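Local coordinates for FLAP endonuclease-1 protein (Methanocaldococcus jannaschii, PDB 1A76) that cuts 5'-flap structures and trims 5' ends of DNA during replication and repair, using magnesium ions as cofactor, at residues I9-S15 against M194-I198; K20-I26 against D72-V78; Y159-D165 against V270-Y274; L278-K283 against D306-I312. All coordinates share one frame; numbering follows the deposited sequence.

In the fold
Three of the four contacts gather round one mixed beta sheet. Interaction 1 pairs edge strand 12-13 of the N-domain with strand 196-199 of the I-domain; interaction 2, about 17 Å away between centres, joins parallel strands 23-27 and 74-79 of the same sheet. Along the chain, interaction 2 is nested inside the loop closed by interaction 1 and closes before interaction 3 opens, while the segments of interactions 1 and 3 alternate. Interaction 3, centred about 13 Å from interaction 2, touches it through Met-160 on Ile-76 and sets the loop after helix 258-266 against helix 153-162. Interaction 4, last and about 25 Å from interaction 3 between centres, joins that loop's far end to C-terminal helix 298-315; Leu-278 touches Thr-74.

Interaction 1: I9-S15 against M194-I198; sequences IPKNIIS and MPELI
Lys-11 and Glu-196 meet in a salt bridge, NZ to OE2 at 2.6 Å, in which the ammonium group reaches the carboxylate from above its plane. The lysine chain, bent at its last three torsions, folds back over the acid, and its CG lies 3.5 Å from Glu-196 OE1. Next to this pair the backbones bond in antiparallel fashion: Asn-12 and Leu-197 exchange two nearly straight hydrogen bonds, and Ile-14 N adds a third to Pro-195 O (3.0 Å). Strand 12-13 is an edge strand of the mixed sheet, an N-domain strand paired alongside the I-domain strand 196-199. Ile-13 CG2 packs 3.6 Å from both CB and CE of Met-194, while Ile-14 CG2 rests 3.7 Å from Pro-195 CB. Arg-186 and Tyr-174 also hold Glu-196 OE2, and the Tyr-174 hydroxyl bonds to Lys-11 NZ as well. A glutamine in place of Glu-196 would probably leave Lys-11 and Arg-186 without their shared countercharge.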
loop_
_atom_site.group_PDB
_atom_site.type_symbol
_atom_site.label_atom_id
_atom_site.label_comp_id
_atom_site.label_asym_id
_atom_site.label_seq_id
_atom_site.Cartn_x
_atom_site.Cartn_y
_atom_site.Cartn_z
ATOM N N ILE A 9 18.137 6.434 5.744
ATOM C CA ILE A 9 17.359 7.277 6.634
ATOM C C ILE A 9 17.252 6.694 8.029
ATOM O O ILE A 9 17.325 5.477 8.211
ATOM C CB ILE A 9 15.943 7.516 6.068
ATOM C CG1 ILE A 9 15.184 6.194 5.976
ATOM C CG2 ILE A 9 16.040 8.140 4.678
ATOM C CD1 ILE A 9 13.812 6.331 5.364
ATOM N N PRO A 10 17.121 7.564 9.045
ATOM C CA PRO A 10 16.998 7.063 10.419
ATOM C C PRO A 10 15.692 6.297 10.607
ATOM O O PRO A 10 14.668 6.638 10.024
ATOM C CB PRO A 10 17.065 8.327 11.284
ATOM C CG PRO A 10 16.704 9.461 10.362
ATOM C CD PRO A 10 17.144 9.042 8.978
ATOM N N LYS A 11 15.747 5.231 11.395
ATOM C CA LYS A 11 14.566 4.429 11.676
ATOM C C LYS A 11 14.854 3.645 12.933
ATOM O O LYS A 11 16.008 3.507 13.325
ATOM C CB LYS A 11 14.260 3.481 10.519
ATOM C CG LYS A 11 15.243 2.348 10.374
ATOM C CD LYS A 11 16.092 2.528 9.131
ATOM C CE LYS A 11 15.514 1.762 7.966
ATOM N NZ LYS A 11 14.214 2.358 7.572
ATOM N N ASN A 12 13.811 3.144 13.583
ATOM C CA ASN A 12 14.018 2.383 14.805
ATOM C C ASN A 12 13.082 1.194 14.931
ATOM O O ASN A 12 11.918 1.243 14.526
ATOM C CB ASN A 12 13.847 3.293 16.026
ATOM C CG ASN A 12 14.845 4.447 16.042
ATOM O OD1 ASN A 12 16.009 4.269 16.401
ATOM N ND2 ASN A 12 14.390 5.633 15.651
ATOM N N ILE A 13 13.605 0.128 15.503
ATOM C CA ILE A 13 12.815 -1.074 15.737
ATOM C C ILE A 13 11.854 -0.696 16.860
ATOM O O ILE A 13 12.231 0.014 17.796
ATOM C CB ILE A 13 13.713 -2.275 16.196
ATOM C CG1 ILE A 13 14.372 -2.947 14.983
ATOM C CG2 ILE A 13 12.874 -3.293 16.989
ATOM C CD1 ILE A 13 15.630 -3.812 15.328
ATOM N N ILE A 14 10.605 -1.124 16.745
ATOM C CA ILE A 14 9.623 -0.852 17.783
ATOM C C ILE A 14 8.954 -2.176 18.152
ATOM O O ILE A 14 8.692 -3.004 17.285
ATOM C CB ILE A 14 8.544 0.185 17.314
ATOM C CG1 ILE A 14 7.670 0.592 18.505
ATOM C CG2 ILE A 14 7.685 -0.398 16.181
ATOM C CD1 ILE A 14 6.827 1.849 18.286
ATOM N N SER A 15 8.691 -2.400 19.437
ATOM C CA SER A 15 8.043 -3.651 19.810
ATOM C C SER A 15 6.537 -3.589 19.529
ATOM O O SER A 15 5.966 -2.508 19.399
ATOM C CB SER A 15 8.270 -3.950 21.285
ATOM O OG SER A 15 7.655 -2.955 22.084
ATOM N N MET A 194 11.634 -7.377 12.893
ATOM C CA MET A 194 10.875 -6.624 13.874
ATOM C C MET A 194 10.161 -5.411 13.292
ATOM O O MET A 194 10.583 -4.851 12.282
ATOM C CB MET A 194 11.811 -6.143 14.982
ATOM C CG MET A 194 12.259 -7.233 15.897
ATOM S SD MET A 194 11.005 -7.552 17.117
ATOM C CE MET A 194 11.280 -6.222 18.235
ATOM N N PRO A 195 9.050 -5.001 13.916
ATOM C CA PRO A 195 8.341 -3.831 13.397
ATOM C C PRO A 195 9.354 -2.702 13.356
ATOM O O PRO A 195 10.233 -2.629 14.216
ATOM C CB PRO A 195 7.252 -3.574 14.431
ATOM C CG PRO A 195 7.053 -4.878 15.100
ATOM C CD PRO A 195 8.383 -5.581 15.092
ATOM N N GLU A 196 9.242 -1.838 12.356
ATOM C CA GLU A 196 10.157 -0.719 12.208
ATOM C C GLU A 196 9.403 0.598 12.017
ATOM O O GLU A 196 8.555 0.731 11.122
ATOM C CB GLU A 196 11.083 -0.957 11.017
ATOM C CG GLU A 196 11.758 0.311 10.476
ATOM C CD GLU A 196 12.726 0.011 9.341
ATOM O OE1 GLU A 196 13.700 -0.724 9.582
ATOM O OE2 GLU A 196 12.513 0.500 8.211
ATOM N N LEU A 197 9.723 1.567 12.860
ATOM C CA LEU A 197 9.080 2.865 12.780
ATOM C C LEU A 197 10.004 3.908 12.162
ATOM O O LEU A 197 11.191 3.998 12.505
ATOM C CB LEU A 197 8.650 3.327 14.179
ATOM C CG LEU A 197 8.115 4.759 14.282
ATOM C CD1 LEU A 197 6.727 4.828 13.680
ATOM C CD2 LEU A 197 8.104 5.202 15.732
ATOM N N ILE A 198 9.444 4.682 11.237
ATOM C CA ILE A 198 10.170 5.765 10.582
ATOM C C ILE A 198 9.364 7.030 10.862
ATOM O O ILE A 198 8.188 7.118 10.500
ATOM C CB ILE A 198 10.274 5.585 9.037
ATOM C CG1 ILE A 198 11.014 4.291 8.686
ATOM C CG2 ILE A 198 11.045 6.773 8.432
ATOM C CD1 ILE A 198 10.119 3.169 8.204
#

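Interaction 2: K20-I26 against D72-V78; sequences KGKKVAI and DITPIWV
Ile-26 sends CD1 over one face of the Trp-77 indole, 3.8 Å from the centroid of the five-membered ring and 24° off its normal, a CH-pi contact displaced toward the rim. The same methyl is tight against Pro-75 CB (3.4 Å), the two side chains lying side by side. With CG1 opposite the carbonyl carbon (chi1 -64°) and chi2 extended, Ile-26 carries CD1 to both neighbours. Val-24, on this face, crosses Ile-73 at a slant, CG2 to CG2 at 3.6 Å. The other face has Ala-25 CB 4.0 Å from Ile-76 CG2. At the strand entrance a salt bridge links Lys-20 to Asp-72, the residue that closes the preceding helix in a Schellman motif. Helices 28-38 and 56-70 cover the Ile-26 and Trp-77 face, and helix 153-162 the Ala-25 face. Five backbone hydrogen bonds, their donors alternating between the two segments, join neighbouring parallel strands in the sheet of this PIN-like nuclease domain, and the C-terminal ends of those strands lead to Asp-27 and Asp-80, predicted magnesium ligands.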
loop_
_atom_site.group_PDB
_atom_site.type_symbol
_atom_site.label_atom_id
_atom_site.label_comp_id
_atom_site.label_asym_id
_atom_site.label_seq_id
_atom_site.Cartn_x
_atom_site.Cartn_y
_atom_site.Cartn_z
ATOM N N LYS A 20 0.751 -0.824 20.923
ATOM C CA LYS A 20 -0.566 -1.052 21.512
ATOM C C LYS A 20 -1.401 0.221 21.659
ATOM O O LYS A 20 -0.904 1.259 22.098
ATOM C CB LYS A 20 -0.419 -1.718 22.885
ATOM C CG LYS A 20 -1.577 -2.640 23.258
ATOM C CD LYS A 20 -2.026 -2.411 24.699
ATOM C CE LYS A 20 -3.545 -2.538 24.858
ATOM N NZ LYS A 20 -4.245 -1.219 24.800
ATOM N N GLY A 21 -2.675 0.127 21.279
ATOM C CA GLY A 21 -3.579 1.259 21.391
ATOM C C GLY A 21 -3.535 2.272 20.260
ATOM O O GLY A 21 -4.255 3.276 20.303
ATOM N N LYS A 22 -2.704 2.028 19.248
ATOM C CA LYS A 22 -2.590 2.963 18.134
ATOM C C LYS A 22 -3.558 2.668 16.995
ATOM O O LYS A 22 -3.971 1.527 16.778
ATOM C CB LYS A 22 -1.163 2.961 17.569
ATOM C CG LYS A 22 -0.067 3.506 18.506
ATOM C CD LYS A 22 -0.470 4.815 19.189
ATOM C CE LYS A 22 0.764 5.588 19.666
ATOM N NZ LYS A 22 0.590 6.181 21.033
ATOM N N LYS A 23 -3.934 3.718 16.279
ATOM C CA LYS A 23 -4.803 3.578 15.122
ATOM C C LYS A 23 -3.843 3.647 13.936
ATOM O O LYS A 23 -2.872 4.412 13.975
ATOM C CB LYS A 23 -5.788 4.746 15.046
ATOM C CG LYS A 23 -6.854 4.758 16.148
ATOM C CD LYS A 23 -7.896 5.836 15.870
ATOM C CE LYS A 23 -8.403 6.483 17.155
ATOM N NZ LYS A 23 -9.762 7.078 16.979
ATOM N N VAL A 24 -4.084 2.847 12.899
ATOM C CA VAL A 24 -3.201 2.877 11.726
ATOM C C VAL A 24 -3.976 2.779 10.423
ATOM O O VAL A 24 -5.030 2.152 10.365
ATOM C CB VAL A 24 -2.181 1.694 11.710
ATOM C CG1 VAL A 24 -1.069 1.939 12.725
ATOM C CG2 VAL A 24 -2.905 0.350 11.994
ATOM N N ALA A 25 -3.448 3.404 9.376
ATOM C CA ALA A 25 -4.065 3.316 8.060
ATOM C C ALA A 25 -3.183 2.318 7.313
ATOM O O ALA A 25 -1.984 2.537 7.155
ATOM C CB ALA A 25 -4.052 4.675 7.361
ATOM N N ILE A 26 -3.763 1.206 6.887
ATOM C CA ILE A 26 -2.990 0.201 6.174
ATOM C C ILE A 26 -2.977 0.404 4.662
ATOM O O ILE A 26 -4.028 0.542 4.044
ATOM C CB ILE A 26 -3.523 -1.220 6.430
ATOM C CG1 ILE A 26 -3.371 -1.587 7.905
ATOM C CG2 ILE A 26 -2.735 -2.225 5.572
ATOM C CD1 ILE A 26 -4.146 -2.803 8.297
ATOM N N ASP A 72 -4.657 -4.366 20.468
ATOM C CA ASP A 72 -5.255 -3.041 20.509
ATOM C C ASP A 72 -4.791 -2.092 19.395
ATOM O O ASP A 72 -4.748 -0.870 19.583
ATOM C CB ASP A 72 -5.027 -2.392 21.881
ATOM C CG ASP A 72 -5.977 -1.237 22.135
ATOM O OD1 ASP A 72 -6.962 -1.108 21.378
ATOM O OD2 ASP A 72 -5.747 -0.452 23.076
ATOM N N ILE A 73 -4.434 -2.649 18.239
ATOM C CA ILE A 73 -4.046 -1.817 17.102
ATOM C C ILE A 73 -5.275 -1.808 16.219
ATOM O O ILE A 73 -5.662 -2.851 15.672
ATOM C CB ILE A 73 -2.883 -2.399 16.297
ATOM C CG1 ILE A 73 -1.575 -2.222 17.068
ATOM C CG2 ILE A 73 -2.787 -1.682 14.943
ATOM C CD1 ILE A 73 -0.525 -3.258 16.741
ATOM N N THR A 74 -5.904 -0.643 16.104
ATOM C CA THR A 74 -7.110 -0.508 15.293
ATOM C C THR A 74 -6.751 -0.058 13.883
ATOM O O THR A 74 -6.326 1.083 13.671
ATOM C CB THR A 74 -8.073 0.507 15.923
ATOM O OG1 THR A 74 -8.530 -0.003 17.177
ATOM C CG2 THR A 74 -9.261 0.752 15.022
ATOM N N PRO A 75 -6.905 -0.958 12.899
ATOM C CA PRO A 75 -6.575 -0.598 11.526
ATOM C C PRO A 75 -7.759 -0.192 10.653
ATOM O O PRO A 75 -8.916 -0.575 10.886
ATOM C CB PRO A 75 -5.919 -1.867 11.000
ATOM C CG PRO A 75 -6.710 -2.984 11.710
ATOM C CD PRO A 75 -7.313 -2.374 12.980
ATOM N N ILE A 76 -7.448 0.615 9.651
ATOM C CA ILE A 76 -8.428 1.024 8.672
ATOM C C ILE A 76 -7.684 0.724 7.375
ATOM O O ILE A 76 -6.549 1.169 7.182
ATOM C CB ILE A 76 -8.796 2.531 8.779
ATOM C CG1 ILE A 76 -9.750 2.894 7.641
ATOM C CG2 ILE A 76 -7.537 3.397 8.758
ATOM C CD1 ILE A 76 -10.844 3.872 8.025
ATOM N N TRP A 77 -8.311 -0.064 6.507
ATOM C CA TRP A 77 -7.698 -0.448 5.248
ATOM C C TRP A 77 -7.924 0.596 4.158
ATOM O O TRP A 77 -9.032 1.103 3.975
ATOM C CB TRP A 77 -8.249 -1.811 4.803
ATOM C CG TRP A 77 -7.677 -2.948 5.586
ATOM C CD1 TRP A 77 -7.940 -3.265 6.893
ATOM C CD2 TRP A 77 -6.717 -3.907 5.127
ATOM N NE1 TRP A 77 -7.202 -4.358 7.268
ATOM C CE2 TRP A 77 -6.445 -4.775 6.206
ATOM C CE3 TRP A 77 -6.059 -4.118 3.904
ATOM C CZ2 TRP A 77 -5.539 -5.842 6.103
ATOM C CZ3 TRP A 77 -5.160 -5.173 3.802
ATOM C CH2 TRP A 77 -4.910 -6.026 4.896
ATOM N N VAL A 78 -6.860 0.918 3.438
ATOM C CA VAL A 78 -6.946 1.898 2.369
ATOM C C VAL A 78 -6.603 1.270 1.030
ATOM O O VAL A 78 -5.497 0.754 0.820
ATOM C CB VAL A 78 -6.003 3.087 2.626
ATOM C CG1 VAL A 78 -6.297 4.193 1.645
ATOM C CG2 VAL A 78 -6.183 3.599 4.033
#

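Interaction 3: Y159-D165 against V270-Y274; sequences YMAKKGD and VTDNY
Asp-272 OD1 is gripped by two donors from the other segment: Tyr-159 OH reaches it on the syn side at 2.6 Å, and Lys-163 NZ on the anti side, also at 2.6 Å and as part of a salt bridge. The carboxylate oxygen lies at the edge of the Tyr-159 ring, in its plane, although the two flat groups are turned 51° apart. Chi1 of 167° swings the tyrosine ring out from the helix, where Val-270 CG1 sits over the centre of one face, though the exact placing of this valine is doubtful. The aliphatic part of Lys-163 covers the opposite face through CG, offset toward the rim. The loop supplies a second tyrosine, Tyr-274, whose OH donates a hydrogen bond to Asp-165 OD2; its modelled length of 2.4 Å is doubtful, and the carboxylate stands nearly upright to the ring at 80°. Met-160 slides past this ring in the opposite direction and places CE over its centre, 4.1 Å from the centroid, with SD higher above the same face in a Met-aromatic contact. Lys-163 NZ, which also makes a long salt bridge to Asp-165 OD2, probably eases the repulsion between the two acids. Gln-156 of helix 153-162 also bonds Thr-271 O, and Met-160 touches strands 74-79 and 146-148 as well, so that the loop after helix 258-266 lies against the helix and sheet together.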
loop_
_atom_site.group_PDB
_atom_site.type_symbol
_atom_site.label_atom_id
_atom_site.label_comp_id
_atom_site.label_asym_id
_atom_site.label_seq_id
_atom_site.Cartn_x
_atom_site.Cartn_y
_atom_site.Cartn_z
ATOM N N TYR A 159 -2.401 11.129 4.104
ATOM C CA TYR A 159 -3.274 12.255 4.459
ATOM C C TYR A 159 -4.013 11.996 5.776
ATOM O O TYR A 159 -4.136 12.889 6.627
ATOM C CB TYR A 159 -4.290 12.499 3.333
ATOM C CG TYR A 159 -5.440 13.421 3.686
ATOM C CD1 TYR A 159 -5.230 14.789 3.870
ATOM C CD2 TYR A 159 -6.754 12.937 3.769
ATOM C CE1 TYR A 159 -6.300 15.663 4.120
ATOM C CE2 TYR A 159 -7.835 13.804 4.018
ATOM C CZ TYR A 159 -7.593 15.163 4.189
ATOM O OH TYR A 159 -8.632 16.033 4.428
ATOM N N MET A 160 -4.512 10.776 5.945
ATOM C CA MET A 160 -5.237 10.424 7.170
ATOM C C MET A 160 -4.307 10.490 8.385
ATOM O O MET A 160 -4.711 10.867 9.496
ATOM C CB MET A 160 -5.831 9.022 7.040
ATOM C CG MET A 160 -6.926 8.918 5.964
ATOM S SD MET A 160 -7.212 7.258 5.293
ATOM C CE MET A 160 -8.086 6.477 6.634
ATOM N N ALA A 161 -3.054 10.117 8.172
ATOM C CA ALA A 161 -2.079 10.140 9.256
ATOM C C ALA A 161 -1.702 11.584 9.548
ATOM O O ALA A 161 -1.595 11.985 10.703
ATOM C CB ALA A 161 -0.844 9.329 8.873
ATOM N N LYS A 162 -1.503 12.366 8.493
ATOM C CA LYS A 162 -1.141 13.765 8.667
ATOM C C LYS A 162 -2.220 14.492 9.472
ATOM O O LYS A 162 -1.913 15.291 10.364
ATOM C CB LYS A 162 -0.943 14.430 7.304
ATOM C CG LYS A 162 0.512 14.448 6.857
ATOM C CD LYS A 162 0.648 14.505 5.347
ATOM C CE LYS A 162 0.478 15.920 4.830
ATOM N NZ LYS A 162 -0.458 15.956 3.664
ATOM N N LYS A 163 -3.481 14.192 9.175
ATOM C CA LYS A 163 -4.611 14.813 9.874
ATOM C C LYS A 163 -4.745 14.380 11.323
ATOM O O LYS A 163 -5.475 15.004 12.088
ATOM C CB LYS A 163 -5.924 14.480 9.175
ATOM C CG LYS A 163 -6.017 14.951 7.741
ATOM C CD LYS A 163 -7.465 15.174 7.356
ATOM C CE LYS A 163 -8.314 13.962 7.659
ATOM N NZ LYS A 163 -9.761 14.270 7.483
ATOM N N GLY A 164 -4.073 13.299 11.698
ATOM C CA GLY A 164 -4.169 12.829 13.071
ATOM C C GLY A 164 -5.279 11.822 13.311
ATOM O O GLY A 164 -5.560 11.459 14.455
ATOM N N ASP A 165 -5.921 11.370 12.238
ATOM C CA ASP A 165 -6.989 10.391 12.367
ATOM C C ASP A 165 -6.387 9.029 12.713
ATOM O O ASP A 165 -7.035 8.186 13.341
ATOM C CB ASP A 165 -7.788 10.318 11.068
ATOM C CG ASP A 165 -8.789 11.453 10.943
ATOM O OD1 ASP A 165 -8.940 12.237 11.912
ATOM O OD2 ASP A 165 -9.422 11.561 9.879
ATOM N N VAL A 270 -7.350 13.317 -2.430
ATOM C CA VAL A 270 -7.688 12.589 -1.209
ATOM C C VAL A 270 -9.176 12.744 -0.885
ATOM O O VAL A 270 -9.912 13.426 -1.607
ATOM C CB VAL A 270 -6.872 13.131 -0.034
ATOM C CG1 VAL A 270 -7.125 14.616 0.235
ATOM C CG2 VAL A 270 -7.173 12.414 1.284
ATOM N N THR A 271 -9.611 12.112 0.203
ATOM C CA THR A 271 -11.006 12.167 0.615
ATOM C C THR A 271 -11.166 12.115 2.125
ATOM O O THR A 271 -10.336 11.547 2.842
ATOM C CB THR A 271 -11.817 10.994 0.021
ATOM O OG1 THR A 271 -13.195 11.125 0.396
ATOM C CG2 THR A 271 -11.295 9.666 0.539
ATOM N N ASP A 272 -12.250 12.716 2.601
ATOM C CA ASP A 272 -12.553 12.738 4.024
ATOM C C ASP A 272 -13.721 11.798 4.295
ATOM O O ASP A 272 -14.094 11.573 5.441
ATOM C CB ASP A 272 -12.919 14.154 4.461
ATOM C CG ASP A 272 -11.734 15.085 4.450
ATOM O OD1 ASP A 272 -10.754 14.781 5.153
ATOM O OD2 ASP A 272 -11.780 16.114 3.743
ATOM N N ASN A 273 -14.287 11.244 3.228
ATOM C CA ASN A 273 -15.419 10.338 3.349
ATOM C C ASN A 273 -15.046 8.917 3.756
ATOM O O ASN A 273 -14.895 8.035 2.917
ATOM C CB ASN A 273 -16.202 10.292 2.038
ATOM C CG ASN A 273 -17.598 9.728 2.217
ATOM O OD1 ASN A 273 -18.014 9.412 3.334
ATOM N ND2 ASN A 273 -18.331 9.595 1.117
ATOM N N TYR A 274 -14.905 8.702 5.057
ATOM C CA TYR A 274 -14.575 7.383 5.580
ATOM C C TYR A 274 -14.890 7.377 7.063
ATOM O O TYR A 274 -15.199 8.416 7.640
ATOM C CB TYR A 274 -13.087 7.063 5.352
ATOM C CG TYR A 274 -12.135 8.075 5.953
ATOM C CD1 TYR A 274 -11.942 8.148 7.334
ATOM C CD2 TYR A 274 -11.439 8.969 5.145
ATOM C CE1 TYR A 274 -11.083 9.084 7.891
ATOM C CE2 TYR A 274 -10.576 9.908 5.693
ATOM C CZ TYR A 274 -10.401 9.963 7.062
ATOM O OH TYR A 274 -9.541 10.888 7.601
#

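Interaction 4: L278-K283 against D306-I312; sequences LKLPDK and DKLYNLI
Lys-283 reaches across to helix 298-315 with its chain extended beyond CG, its first torsion (-64°) keeping CG beside the backbone N. From CB the chain runs out until CD comes 3.5 Å from Asp-306 OD1; CE then lies 3.0 Å from Asp-306 OD1 and 3.5 Å from Tyr-309 CB. At the tip NZ forms a salt bridge with Asp-306 OD1 (2.7 Å), coming from above the carboxylate plane, and donates to a water that in turn bonds Asp-306 O. Lys-302 is a second partner of the same carboxylate oxygen. Asp-282, just before, is the N-cap of helix 283-292, its OD1 accepting from Gly-285 N, so the contact sets the start of one helix beside the flank of another. Pro-281 packs into that flank: CG lies 3.4 Å from Tyr-309 CA, CB touches Leu-308 CD2, and CD meets the tyrosine ring obliquely. Leu-280 places CD2 over one face of the ring, 4.1 Å from the centroid and 13° off the normal. An alanine in place of this tyrosine is likely to strip Leu-280 of its aromatic partner and open a gap beside Pro-281 and the Lys-283 chain. One turn on, Ile-312 inserts CD1 against Lys-279 O (3.3 Å) and sets CG2 by Leu-278 CB. Leu-308 also touches Met-142 and, on helix 56-70, Ile-66 and Leu-69.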
loop_
_atom_site.group_PDB
_atom_site.type_symbol
_atom_site.label_atom_id
_atom_site.label_comp_id
_atom_site.label_asym_id
_atom_site.label_seq_id
_atom_site.Cartn_x
_atom_site.Cartn_y
_atom_site.Cartn_z
ATOM N N LEU A 278 -15.609 0.440 13.948
ATOM C CA LEU A 278 -15.612 -1.001 13.739
ATOM C C LEU A 278 -17.034 -1.504 13.973
ATOM O O LEU A 278 -17.780 -0.928 14.765
ATOM C CB LEU A 278 -14.661 -1.688 14.723
ATOM C CG LEU A 278 -13.275 -1.052 14.877
ATOM C CD1 LEU A 278 -12.497 -1.793 15.934
ATOM C CD2 LEU A 278 -12.533 -1.088 13.540
ATOM N N LYS A 279 -17.403 -2.578 13.292
ATOM C CA LYS A 279 -18.731 -3.163 13.428
ATOM C C LYS A 279 -18.575 -4.629 13.812
ATOM O O LYS A 279 -17.529 -5.224 13.563
ATOM C CB LYS A 279 -19.490 -3.072 12.100
ATOM C CG LYS A 279 -19.452 -1.704 11.453
ATOM C CD LYS A 279 -20.399 -1.630 10.257
ATOM C CE LYS A 279 -21.494 -0.583 10.471
ATOM N NZ LYS A 279 -21.088 0.802 10.062
ATOM N N LEU A 280 -19.610 -5.223 14.399
ATOM C CA LEU A 280 -19.515 -6.624 14.782
ATOM C C LEU A 280 -19.399 -7.499 13.533
ATOM O O LEU A 280 -20.044 -7.233 12.520
ATOM C CB LEU A 280 -20.733 -7.024 15.616
ATOM C CG LEU A 280 -20.706 -6.310 16.969
ATOM C CD1 LEU A 280 -22.046 -6.491 17.682
ATOM C CD2 LEU A 280 -19.564 -6.851 17.802
ATOM N N PRO A 281 -18.569 -8.552 13.590
ATOM C CA PRO A 281 -18.389 -9.449 12.438
ATOM C C PRO A 281 -19.552 -10.407 12.155
ATOM O O PRO A 281 -20.191 -10.916 13.085
ATOM C CB PRO A 281 -17.115 -10.217 12.775
ATOM C CG PRO A 281 -17.044 -10.199 14.273
ATOM C CD PRO A 281 -17.741 -8.954 14.745
ATOM N N ASP A 282 -19.811 -10.640 10.868
ATOM C CA ASP A 282 -20.861 -11.556 10.444
ATOM C C ASP A 282 -20.175 -12.920 10.440
ATOM O O ASP A 282 -19.590 -13.331 9.434
ATOM C CB ASP A 282 -21.356 -11.179 9.033
ATOM C CG ASP A 282 -22.288 -12.225 8.427
ATOM O OD1 ASP A 282 -22.584 -13.249 9.093
ATOM O OD2 ASP A 282 -22.725 -12.024 7.266
ATOM N N LYS A 283 -20.228 -13.593 11.589
ATOM C CA LYS A 283 -19.600 -14.892 11.775
ATOM C C LYS A 283 -19.954 -15.918 10.705
ATOM O O LYS A 283 -19.078 -16.613 10.207
ATOM C CB LYS A 283 -19.948 -15.459 13.153
ATOM C CG LYS A 283 -19.411 -14.640 14.335
ATOM C CD LYS A 283 -19.630 -15.371 15.656
ATOM C CE LYS A 283 -18.751 -14.789 16.764
ATOM N NZ LYS A 283 -19.095 -15.341 18.113
ATOM N N ASP A 306 -14.810 -15.856 16.508
ATOM C CA ASP A 306 -15.348 -15.704 17.862
ATOM C C ASP A 306 -14.475 -14.697 18.618
ATOM O O ASP A 306 -14.969 -13.850 19.363
ATOM C CB ASP A 306 -15.359 -17.056 18.589
ATOM C CG ASP A 306 -16.513 -17.953 18.138
ATOM O OD1 ASP A 306 -17.457 -17.442 17.499
ATOM O OD2 ASP A 306 -16.476 -19.170 18.420
ATOM N N LYS A 307 -13.167 -14.777 18.406
ATOM C CA LYS A 307 -12.245 -13.855 19.056
ATOM C C LYS A 307 -12.416 -12.458 18.449
ATOM O O LYS A 307 -12.371 -11.459 19.165
ATOM C CB LYS A 307 -10.797 -14.318 18.866
ATOM C CG LYS A 307 -10.531 -15.749 19.308
ATOM C CD LYS A 307 -9.100 -15.911 19.802
ATOM C CE LYS A 307 -8.407 -17.054 19.088
ATOM N NZ LYS A 307 -8.611 -16.944 17.613
ATOM N N LEU A 308 -12.609 -12.386 17.131
ATOM C CA LEU A 308 -12.784 -11.088 16.469
ATOM C C LEU A 308 -14.031 -10.396 16.992
ATOM O O LEU A 308 -14.021 -9.207 17.280
ATOM C CB LEU A 308 -12.878 -11.234 14.940
ATOM C CG LEU A 308 -13.339 -9.967 14.181
ATOM C CD1 LEU A 308 -12.327 -8.829 14.360
ATOM C CD2 LEU A 308 -13.522 -10.289 12.699
ATOM N N TYR A 309 -15.113 -11.151 17.114
ATOM C CA TYR A 309 -16.373 -10.605 17.616
ATOM C C TYR A 309 -16.198 -9.981 19.010
ATOM O O TYR A 309 -16.628 -8.855 19.266
ATOM C CB TYR A 309 -17.415 -11.727 17.682
ATOM C CG TYR A 309 -18.817 -11.270 18.010
ATOM C CD1 TYR A 309 -19.244 -11.155 19.337
ATOM C CD2 TYR A 309 -19.726 -10.957 16.992
ATOM C CE1 TYR A 309 -20.536 -10.740 19.647
ATOM C CE2 TYR A 309 -21.035 -10.537 17.292
ATOM C CZ TYR A 309 -21.427 -10.434 18.620
ATOM O OH TYR A 309 -22.704 -10.029 18.919
ATOM N N ASN A 310 -15.570 -10.724 19.910
ATOM C CA ASN A 310 -15.368 -10.248 21.276
ATOM C C ASN A 310 -14.442 -9.040 21.350
ATOM O O ASN A 310 -14.645 -8.157 22.172
ATOM C CB ASN A 310 -14.844 -11.391 22.151
ATOM C CG ASN A 310 -15.928 -12.410 22.473
ATOM O OD1 ASN A 310 -17.120 -12.081 22.483
ATOM N ND2 ASN A 310 -15.523 -13.651 22.738
ATOM N N LEU A 311 -13.429 -8.994 20.493
ATOM C CA LEU A 311 -12.507 -7.855 20.475
ATOM C C LEU A 311 -13.275 -6.595 20.095
ATOM O O LEU A 311 -13.186 -5.569 20.763
ATOM C CB LEU A 311 -11.374 -8.093 19.464
ATOM C CG LEU A 311 -10.280 -9.084 19.883
ATOM C CD1 LEU A 311 -9.522 -9.555 18.655
ATOM C CD2 LEU A 311 -9.324 -8.425 20.873
ATOM N N ILE A 312 -14.039 -6.671 19.015
ATOM C CA ILE A 312 -14.807 -5.518 18.582
ATOM C C ILE A 312 -15.888 -5.207 19.610
ATOM O O ILE A 312 -16.122 -4.050 19.937
ATOM C CB ILE A 312 -15.407 -5.763 17.178
ATOM C CG1 ILE A 312 -14.254 -5.887 16.168
ATOM C CG2 ILE A 312 -16.363 -4.636 16.798
ATOM C CD1 ILE A 312 -14.660 -6.204 14.737
HETATM O O HOH W 1 -17.571 -14.318 20.081
#